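Local structure of mucin-like protocadherin (Homo sapiens, 6OAE) at residues Glu14-Thr19 with Ser89-Asn94; Leu41-Ala46 with Ser66-Gln71; Glu111-Asn116 with Leu161-Pro166. The protein probably acts as an intermicrovillar adhesion molecule, forming calcium-dependent heterophilic complexes with CDHR2 through its extracellular region, of which this chain holds the first two cadherin repeats. One frame throughout, in Å; residues are numbered along the deposited sequence.

Contact 1: residues Glu14-Thr19 with Ser89-Asn94; sequences EVEENT and SVLDVN. With CA (calcium ion), chain C; CA (calcium ion), chain D; CA (calcium ion), chain E.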
loop_
_atom_site.group_PDB
_atom_site.type_symbol
_atom_site.label_atom_id
_atom_site.label_comp_id
_atom_site.label_asym_id
_atom_site.label_seq_id
_atom_site.Cartn_x
_atom_site.Cartn_y
_atom_site.Cartn_z
ATOM N N GLU A 14 -1.287 -2.922 19.274
ATOM C CA GLU A 14 -1.209 -2.293 17.951
ATOM C C GLU A 14 0.253 -1.989 17.717
ATOM O O GLU A 14 0.843 -1.378 18.601
ATOM C CB GLU A 14 -2.083 -1.050 17.889
ATOM C CG GLU A 14 -3.530 -1.380 17.631
ATOM C CD GLU A 14 -4.361 -0.170 17.278
ATOM O OE1 GLU A 14 -3.848 0.965 17.431
ATOM O OE2 GLU A 14 -5.499 -0.372 16.838
ATOM N N VAL A 15 0.802 -2.455 16.592
ATOM C CA VAL A 15 2.233 -2.257 16.229
ATOM C C VAL A 15 2.261 -1.752 14.788
ATOM O O VAL A 15 1.723 -2.420 13.937
ATOM C CB VAL A 15 3.063 -3.544 16.409
ATOM C CG1 VAL A 15 4.521 -3.327 16.032
ATOM C CG2 VAL A 15 2.968 -4.088 17.839
ATOM N N GLU A 16 2.877 -0.601 14.550
ATOM C CA GLU A 16 3.067 -0.085 13.174
ATOM C C GLU A 16 4.013 -1.029 12.450
ATOM O O GLU A 16 5.023 -1.432 13.046
ATOM C CB GLU A 16 3.659 1.317 13.148
ATOM C CG GLU A 16 2.779 2.333 13.821
ATOM C CD GLU A 16 2.953 3.753 13.314
ATOM O OE1 GLU A 16 4.024 4.074 12.729
ATOM O OE2 GLU A 16 2.016 4.522 13.500
ATOM N N GLU A 17 3.696 -1.373 11.209
ATOM C CA GLU A 17 4.587 -2.248 10.415
ATOM C C GLU A 17 5.954 -1.579 10.333
ATOM O O GLU A 17 6.023 -0.332 10.454
ATOM C CB GLU A 17 4.015 -2.545 9.043
ATOM C CG GLU A 17 3.767 -1.319 8.192
ATOM C CD GLU A 17 3.550 -1.658 6.734
ATOM O OE1 GLU A 17 2.896 -0.861 6.046
ATOM O OE2 GLU A 17 4.038 -2.706 6.301
ATOM N N ASN A 18 7.004 -2.391 10.181
ATOM C CA ASN A 18 8.419 -1.957 10.076
ATOM C C ASN A 18 8.949 -1.479 11.438
ATOM O O ASN A 18 10.064 -0.995 11.458
ATOM C CB ASN A 18 8.616 -0.917 8.966
ATOM C CG ASN A 18 8.046 -1.413 7.656
ATOM O OD1 ASN A 18 8.097 -2.611 7.374
ATOM N ND2 ASN A 18 7.491 -0.511 6.858
ATOM N N THR A 19 8.199 -1.624 12.525
ATOM C CA THR A 19 8.693 -1.339 13.889
ATOM C C THR A 19 9.359 -2.588 14.460
ATOM O O THR A 19 8.730 -3.659 14.432
ATOM C CB THR A 19 7.583 -0.841 14.816
ATOM O OG1 THR A 19 6.963 0.231 14.103
ATOM C CG2 THR A 19 8.119 -0.389 16.156
ATOM N N SER A 89 -2.322 -6.466 16.267
ATOM C CA SER A 89 -2.917 -5.801 15.105
ATOM C C SER A 89 -1.821 -4.939 14.472
ATOM O O SER A 89 -1.365 -3.993 15.126
ATOM C CB SER A 89 -4.107 -5.018 15.511
ATOM O OG SER A 89 -4.605 -4.311 14.398
ATOM N N VAL A 90 -1.412 -5.258 13.245
ATOM C CA VAL A 90 -0.347 -4.519 12.522
ATOM C C VAL A 90 -0.996 -3.346 11.781
ATOM O O VAL A 90 -1.975 -3.574 11.055
ATOM C CB VAL A 90 0.422 -5.433 11.559
ATOM C CG1 VAL A 90 1.523 -4.660 10.850
ATOM C CG2 VAL A 90 0.982 -6.652 12.276
ATOM N N LEU A 91 -0.443 -2.147 11.937
ATOM C CA LEU A 91 -0.989 -0.908 11.342
ATOM C C LEU A 91 -0.229 -0.618 10.053
ATOM O O LEU A 91 1.026 -0.684 10.043
ATOM C CB LEU A 91 -0.856 0.269 12.307
ATOM C CG LEU A 91 -1.522 0.100 13.668
ATOM C CD1 LEU A 91 -1.362 1.369 14.493
ATOM C CD2 LEU A 91 -2.990 -0.288 13.534
ATOM N N ASP A 92 -0.975 -0.291 9.010
ATOM C CA ASP A 92 -0.398 0.025 7.686
ATOM C C ASP A 92 0.357 1.353 7.769
ATOM O O ASP A 92 -0.128 2.323 8.437
ATOM C CB ASP A 92 -1.467 0.053 6.593
ATOM C CG ASP A 92 -0.870 0.347 5.229
ATOM O OD1 ASP A 92 0.251 -0.200 4.928
ATOM O OD2 ASP A 92 -1.492 1.154 4.489
ATOM N N VAL A 93 1.510 1.382 7.125
ATOM C CA VAL A 93 2.370 2.571 6.906
ATOM C C VAL A 93 2.448 2.768 5.385
ATOM O O VAL A 93 2.384 1.752 4.635
ATOM C CB VAL A 93 3.750 2.353 7.559
ATOM C CG1 VAL A 93 4.807 3.345 7.073
ATOM C CG2 VAL A 93 3.646 2.376 9.088
ATOM N N ASN A 94 2.561 4.010 4.934
ATOM C CA ASN A 94 2.805 4.318 3.502
ATOM C C ASN A 94 4.277 3.999 3.230
ATOM O O ASN A 94 5.116 4.924 3.294
ATOM C CB ASN A 94 2.388 5.764 3.167
ATOM C CG ASN A 94 2.614 6.091 1.707
ATOM O OD1 ASN A 94 2.892 5.192 0.924
ATOM N ND2 ASN A 94 2.507 7.365 1.342
HETATM CA CA CA C . 2.182 -0.463 3.847
HETATM CA CA CA D . 5.127 -3.170 4.257
HETATM CA CA CA E . 2.203 4.046 -1.026
HETATM O O HOH W 1 -6.180 -2.379 15.506
HETATM O O HOH W 2 7.227 -3.892 5.189
#

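Contact 2: residues Leu41-Ala46 with Ser66-Gln71; sequences LSTPFA and SLLEAQ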
loop_
_atom_site.group_PDB
_atom_site.type_symbol
_atom_site.label_atom_id
_atom_site.label_comp_id
_atom_site.label_asym_id
_atom_site.label_seq_id
_atom_site.Cartn_x
_atom_site.Cartn_y
_atom_site.Cartn_z
ATOM N N LEU A 41 -1.618 -22.938 17.382
ATOM C CA LEU A 41 -2.486 -21.931 16.696
ATOM C C LEU A 41 -1.772 -20.567 16.630
ATOM O O LEU A 41 -2.294 -19.690 15.949
ATOM C CB LEU A 41 -3.858 -21.816 17.375
ATOM C CG LEU A 41 -4.874 -22.910 17.012
ATOM C CD1 LEU A 41 -6.248 -22.581 17.597
ATOM C CD2 LEU A 41 -4.982 -23.116 15.501
ATOM N N SER A 42 -0.628 -20.402 17.301
ATOM C CA SER A 42 0.224 -19.188 17.196
ATOM C C SER A 42 0.665 -18.998 15.742
ATOM O O SER A 42 1.062 -19.985 15.104
ATOM C CB SER A 42 1.437 -19.247 18.081
ATOM O OG SER A 42 1.091 -19.460 19.435
ATOM N N THR A 43 0.613 -17.770 15.241
ATOM C CA THR A 43 1.228 -17.376 13.957
ATOM C C THR A 43 2.661 -17.898 13.952
ATOM O O THR A 43 3.423 -17.624 14.879
ATOM C CB THR A 43 1.235 -15.859 13.746
ATOM O OG1 THR A 43 -0.098 -15.365 13.871
ATOM C CG2 THR A 43 1.824 -15.488 12.401
ATOM N N PRO A 44 3.062 -18.691 12.937
ATOM C CA PRO A 44 4.421 -19.219 12.877
ATOM C C PRO A 44 5.485 -18.109 12.797
ATOM O O PRO A 44 5.226 -17.141 12.141
ATOM C CB PRO A 44 4.436 -20.059 11.581
ATOM C CG PRO A 44 2.983 -20.336 11.263
ATOM C CD PRO A 44 2.221 -19.153 11.823
ATOM N N PHE A 45 6.622 -18.285 13.474
ATOM C CA PHE A 45 7.836 -17.446 13.316
ATOM C C PHE A 45 7.531 -15.979 13.603
ATOM O O PHE A 45 7.926 -15.068 12.771
ATOM C CB PHE A 45 8.356 -17.528 11.887
ATOM C CG PHE A 45 8.776 -18.903 11.464
ATOM C CD1 PHE A 45 10.001 -19.404 11.854
ATOM C CD2 PHE A 45 7.967 -19.671 10.647
ATOM C CE1 PHE A 45 10.399 -20.669 11.450
ATOM C CE2 PHE A 45 8.367 -20.936 10.255
ATOM C CZ PHE A 45 9.578 -21.432 10.655
ATOM N N ALA A 46 6.838 -15.734 14.703
ATOM C CA ALA A 46 6.402 -14.374 15.094
ATOM C C ALA A 46 6.752 -14.115 16.560
ATOM O O ALA A 46 7.308 -13.040 16.843
ATOM C CB ALA A 46 4.931 -14.203 14.808
ATOM N N SER A 66 -1.416 -8.864 8.526
ATOM C CA SER A 66 -1.903 -7.694 9.308
ATOM C C SER A 66 -2.308 -8.088 10.736
ATOM O O SER A 66 -2.570 -7.184 11.548
ATOM C CB SER A 66 -3.046 -7.035 8.590
ATOM O OG SER A 66 -4.180 -7.881 8.577
ATOM N N LEU A 67 -2.390 -9.383 11.039
ATOM C CA LEU A 67 -2.820 -9.865 12.373
ATOM C C LEU A 67 -1.945 -11.042 12.775
ATOM O O LEU A 67 -1.847 -12.020 12.003
ATOM C CB LEU A 67 -4.297 -10.250 12.308
ATOM C CG LEU A 67 -4.924 -10.667 13.630
ATOM C CD1 LEU A 67 -5.246 -9.441 14.489
ATOM C CD2 LEU A 67 -6.174 -11.508 13.370
ATOM N N LEU A 68 -1.302 -10.930 13.934
ATOM C CA LEU A 68 -0.414 -11.978 14.487
ATOM C C LEU A 68 -1.090 -12.457 15.764
ATOM O O LEU A 68 -1.544 -11.593 16.530
ATOM C CB LEU A 68 0.983 -11.403 14.738
ATOM C CG LEU A 68 1.571 -10.559 13.602
ATOM C CD1 LEU A 68 2.926 -9.978 14.001
ATOM C CD2 LEU A 68 1.696 -11.370 12.335
ATOM N N GLU A 69 -1.164 -13.768 15.958
ATOM C CA GLU A 69 -1.841 -14.408 17.100
ATOM C C GLU A 69 -0.834 -15.263 17.862
ATOM O O GLU A 69 -0.089 -16.006 17.236
ATOM C CB GLU A 69 -3.028 -15.220 16.563
ATOM C CG GLU A 69 -3.663 -16.144 17.583
ATOM C CD GLU A 69 -5.046 -16.642 17.192
ATOM O OE1 GLU A 69 -5.898 -16.787 18.098
ATOM O OE2 GLU A 69 -5.271 -16.876 15.984
ATOM N N ALA A 70 -0.836 -15.154 19.181
ATOM C CA ALA A 70 -0.061 -16.011 20.090
ATOM C C ALA A 70 -1.065 -16.806 20.909
ATOM O O ALA A 70 -1.968 -16.170 21.506
ATOM C CB ALA A 70 0.836 -15.197 20.974
ATOM N N GLN A 71 -0.916 -18.131 20.913
ATOM C CA GLN A 71 -1.711 -19.042 21.783
ATOM C C GLN A 71 -0.818 -19.372 22.963
ATOM O O GLN A 71 0.228 -19.996 22.737
ATOM C CB GLN A 71 -2.153 -20.275 20.997
ATOM C CG GLN A 71 -2.918 -21.285 21.846
ATOM C CD GLN A 71 -3.220 -22.553 21.089
ATOM O OE1 GLN A 71 -2.415 -23.036 20.296
ATOM N NE2 GLN A 71 -4.397 -23.104 21.338
#

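Contact 3: residues Glu111-Asn116 with Leu161-Pro166; sequences EDTKVN and LRLDRP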
loop_
_atom_site.group_PDB
_atom_site.type_symbol
_atom_site.label_atom_id
_atom_site.label_comp_id
_atom_site.label_asym_id
_atom_site.label_seq_id
_atom_site.Cartn_x
_atom_site.Cartn_y
_atom_site.Cartn_z
ATOM N N GLU A 111 -6.861 12.324 -36.418
ATOM C CA GLU A 111 -7.126 13.782 -36.421
ATOM C C GLU A 111 -8.625 14.072 -36.218
ATOM O O GLU A 111 -8.938 15.104 -35.609
ATOM C CB GLU A 111 -6.636 14.379 -37.736
ATOM C CG GLU A 111 -6.776 15.875 -37.805
ATOM C CD GLU A 111 -6.422 16.403 -39.176
ATOM O OE1 GLU A 111 -5.476 17.152 -39.272
ATOM O OE2 GLU A 111 -7.117 16.026 -40.141
ATOM N N ASP A 112 -9.528 13.215 -36.697
ATOM C CA ASP A 112 -10.995 13.499 -36.678
ATOM C C ASP A 112 -11.679 12.866 -35.448
ATOM O O ASP A 112 -12.932 12.778 -35.450
ATOM C CB ASP A 112 -11.641 13.061 -38.003
ATOM C CG ASP A 112 -11.562 11.570 -38.272
ATOM O OD1 ASP A 112 -10.757 10.897 -37.617
ATOM O OD2 ASP A 112 -12.308 11.100 -39.137
ATOM N N THR A 113 -10.919 12.435 -34.436
ATOM C CA THR A 113 -11.468 11.938 -33.149
ATOM C C THR A 113 -12.433 13.001 -32.604
ATOM O O THR A 113 -12.063 14.181 -32.633
ATOM C CB THR A 113 -10.341 11.621 -32.162
ATOM O OG1 THR A 113 -9.533 10.601 -32.747
ATOM C CG2 THR A 113 -10.857 11.192 -30.805
ATOM N N LYS A 114 -13.622 12.597 -32.145
ATOM C CA LYS A 114 -14.664 13.534 -31.652
ATOM C C LYS A 114 -14.177 14.181 -30.354
ATOM O O LYS A 114 -13.635 13.459 -29.494
ATOM C CB LYS A 114 -16.007 12.821 -31.453
ATOM C CG LYS A 114 -16.513 12.026 -32.664
ATOM C CD LYS A 114 -16.293 12.689 -34.036
ATOM C CE LYS A 114 -17.008 14.018 -34.205
ATOM N NZ LYS A 114 -18.482 13.847 -34.193
ATOM N N VAL A 115 -14.358 15.496 -30.218
ATOM C CA VAL A 115 -14.023 16.249 -28.974
ATOM C C VAL A 115 -14.823 15.627 -27.813
ATOM O O VAL A 115 -15.973 15.195 -28.054
ATOM C CB VAL A 115 -14.280 17.762 -29.132
ATOM C CG1 VAL A 115 -14.148 18.508 -27.812
ATOM C CG2 VAL A 115 -13.359 18.369 -30.177
ATOM N N ASN A 116 -14.217 15.557 -26.620
ATOM C CA ASN A 116 -14.756 14.935 -25.374
ATOM C C ASN A 116 -14.625 13.412 -25.368
ATOM O O ASN A 116 -15.063 12.816 -24.375
ATOM C CB ASN A 116 -16.208 15.316 -25.080
ATOM C CG ASN A 116 -16.276 16.557 -24.247
ATOM O OD1 ASN A 116 -15.667 16.611 -23.180
ATOM N ND2 ASN A 116 -16.994 17.549 -24.738
ATOM N N LEU A 161 -7.454 9.741 -20.346
ATOM C CA LEU A 161 -7.050 10.939 -21.112
ATOM C C LEU A 161 -8.186 11.267 -22.082
ATOM O O LEU A 161 -8.576 10.389 -22.882
ATOM C CB LEU A 161 -5.725 10.704 -21.837
ATOM C CG LEU A 161 -5.051 11.980 -22.335
ATOM C CD1 LEU A 161 -4.597 12.842 -21.178
ATOM C CD2 LEU A 161 -3.880 11.666 -23.252
ATOM N N ARG A 162 -8.701 12.480 -21.983
ATOM C CA ARG A 162 -9.828 12.988 -22.784
ATOM C C ARG A 162 -9.307 13.984 -23.823
ATOM O O ARG A 162 -8.434 14.801 -23.481
ATOM C CB ARG A 162 -10.847 13.599 -21.820
ATOM C CG ARG A 162 -11.988 14.347 -22.498
ATOM C CD ARG A 162 -12.935 14.988 -21.494
ATOM N NE ARG A 162 -12.164 15.917 -20.690
ATOM C CZ ARG A 162 -12.317 16.132 -19.394
ATOM N NH1 ARG A 162 -13.240 15.489 -18.710
ATOM N NH2 ARG A 162 -11.514 16.974 -18.776
ATOM N N LEU A 163 -9.824 13.926 -25.052
ATOM C CA LEU A 163 -9.595 14.979 -26.071
ATOM C C LEU A 163 -10.539 16.161 -25.776
ATOM O O LEU A 163 -11.771 15.954 -25.686
ATOM C CB LEU A 163 -9.824 14.414 -27.475
ATOM C CG LEU A 163 -9.624 15.403 -28.608
ATOM C CD1 LEU A 163 -8.163 15.818 -28.746
ATOM C CD2 LEU A 163 -10.122 14.817 -29.918
ATOM N N ASP A 164 -9.985 17.355 -25.646
ATOM C CA ASP A 164 -10.747 18.573 -25.264
ATOM C C ASP A 164 -10.949 19.543 -26.414
ATOM O O ASP A 164 -11.832 20.390 -26.286
ATOM C CB ASP A 164 -10.013 19.303 -24.161
ATOM C CG ASP A 164 -9.915 18.443 -22.925
ATOM O OD1 ASP A 164 -10.940 17.774 -22.599
ATOM O OD2 ASP A 164 -8.832 18.447 -22.316
ATOM N N ARG A 165 -10.144 19.474 -27.471
ATOM C CA ARG A 165 -10.264 20.412 -28.618
ATOM C C ARG A 165 -9.912 19.674 -29.894
ATOM O O ARG A 165 -9.111 18.739 -29.868
ATOM C CB ARG A 165 -9.350 21.629 -28.447
ATOM C CG ARG A 165 -9.882 22.644 -27.450
ATOM C CD ARG A 165 -8.858 23.717 -27.163
ATOM N NE ARG A 165 -8.616 24.561 -28.317
ATOM C CZ ARG A 165 -9.322 25.651 -28.645
ATOM N NH1 ARG A 165 -8.987 26.339 -29.730
ATOM N NH2 ARG A 165 -10.353 26.049 -27.902
ATOM N N PRO A 166 -10.483 20.079 -31.042
ATOM C CA PRO A 166 -10.188 19.393 -32.301
ATOM C C PRO A 166 -8.679 19.342 -32.570
ATOM O O PRO A 166 -8.007 20.322 -32.359
ATOM C CB PRO A 166 -10.939 20.202 -33.378
ATOM C CG PRO A 166 -11.945 21.035 -32.630
ATOM C CD PRO A 166 -11.450 21.183 -31.202
HETATM O O HOH W 3 -13.566 18.316 -22.958
#

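Contact 1: residues Glu14-Thr19 with Ser89-Asn94
Strands 12-16 and 79-91 end side by side and parallel where the first cadherin repeat runs into the calcium sites of the linker. Val-15 N gives to Ser-89 O, Leu-91 N to Val-15 O, and Glu-17 N continues the pairing to Leu-91 O, a nearly straight bond (170°). Glu-17 CB rests on Val-90 CG1 at 3.7 Å. Glu-17 CG takes the crowded position between the backbone N and the carbonyl carbon (chi1 59°) and passes Leu-91 O at 3.4 Å. The chain then runs extended to a carboxylate that bridges two calcium ions: Glu-17 OE1 binds one at 2.4 Å, and OE2 the other, also at 2.4 Å. Glu-17 OE1 also accepts Val-93 N at 2.8 Å on its anti lone pair, which, with the two ions, fixes the rotation of the group. Asp-92 OD1 and Val-93 O hold the OE1 ion too, with Glu-63, Asp-95 and Asp-131 completing its site. A glutamate is long enough to reach both ions from the strand end. With Glu-17 OE1 and Asp-92 OD1 only 2.9 Å apart, the two carboxylates would probably repel each other without calcium, so the junction is likely to depend on it.

Contact 2: residues Leu41-Ala46 with Ser66-Gln71
Two hydroxyls are set by similar first torsions: in Ser-42 (chi1 -56°) and Thr-43 (chi1 -55°) the oxygen stands anti to the carbonyl carbon, beside the backbone N, and so meets the backbone of strand 67-76. Gln-71 has CG anti to its backbone N (chi1 177°) and an extended chain, which carries the amide back to the loop. Four hydrogen bonds result. Thr-43 holds the Glu-69 backbone by both its O and its N: Thr-43 N gives to Glu-69 O at 2.8 Å, in the carbonyl plane, while Thr-43 OG1 receives Glu-69 N at 2.8 Å, almost straight. Ser-42 OG takes Gln-71 N at 2.8 Å and bonds to Gly-39 O. Leu-41 N reaches Gln-71 OE1 at 3.0 Å from above the carbonyl plane, and Leu-41 CB lies 3.5 Å from the same oxygen. Small hydroxyl residues suit this loop because their oxygens stand in for backbone acceptors where it no longer runs as a strand. The Thr-43 methyl, CG2, anti to the backbone N, packs on Leu-68 CD2 at 4.1 Å. Glu-69 OE1 forms a salt bridge with Arg-85 and Gln-71 NE2 bonds to Gln-83, both on strand 79-91, the neighbour of 67-76 in the sheet. Leu-68 and Ala-70 are buried in the first cadherin repeat, both on Phe-47 of strand 47-50, with Leu-68 on Leu-56 and Ala-70 on Leu-54 of strand 53-56.

Contact 3: residues Glu111-Asn116 with Leu161-Pro166
In the second cadherin repeat, the loop leading from strand 104-110 to strand 118-120 folds over the end of strand 158-163. A single direct hydrogen bond joins the two segments: Asn-116 N gives to Leu-163 O at 2.6 Å, in the carbonyl plane though bent at the hydrogen (145°). Asparagine suits this position because it tolerates the positive phi (79°) found there. Leu-163, with CG anti to its backbone N, sends CD2 under the loop, 3.4 Å from Thr-113 O and 3.8 Å from Thr-113 CG2. A branched apolar chain fits here because its other neighbours are Val-119 and Phe-151, on the two strands flanking 158-163 in the three-stranded antiparallel sheet of this repeat. The two methyls of Val-115 meet the chain beyond the strand, CG1 against Asp-164 O and CG2 against Pro-166 CD at 3.6 Å. Asn-116 OD1 lies 3.6 Å from Arg-162 CD, with the amide and guanidinium planes 80° apart, and a water donates to both Asn-116 OD1 and Asp-164 OD1. Asp-164 OD1 also receives Arg-162 NE at 2.9 Å on its syn lone pair, in a salt bridge, while Ser-152 OG bonds to both Asp-164 OD2 and Arg-162 NH2. An alanine in place of Arg-162 would remove the salt bridge, the bond to Ser-152 and the CG and CD beside Asn-116, and would probably leave the Asp-164 carboxylate less firmly positioned.

Overall arrangement
From the N terminus, strand 12-16 leads into contact 1, which closes a long excursion of residues 20-88, carrying the other strands of the first repeat, by setting the first strand beside the last. Contact 2 nests within it: it ties the loop at 41-46 to strand 67-76 and closes residues 47-65, which carry strands 47-50 and 53-56. The two contacts share a sheet and touch, Val-90 N lying 2.8 Å from Ser-66 O, a probable hydrogen bond. Past the calcium-binding linker the chain enters the second repeat, where contact 3 closes its own loop in series with the others, tying the 111-116 loop to strand 158-163. Its centre is about 46 Å from that of contact 1 and about 55 Å from that of contact 2.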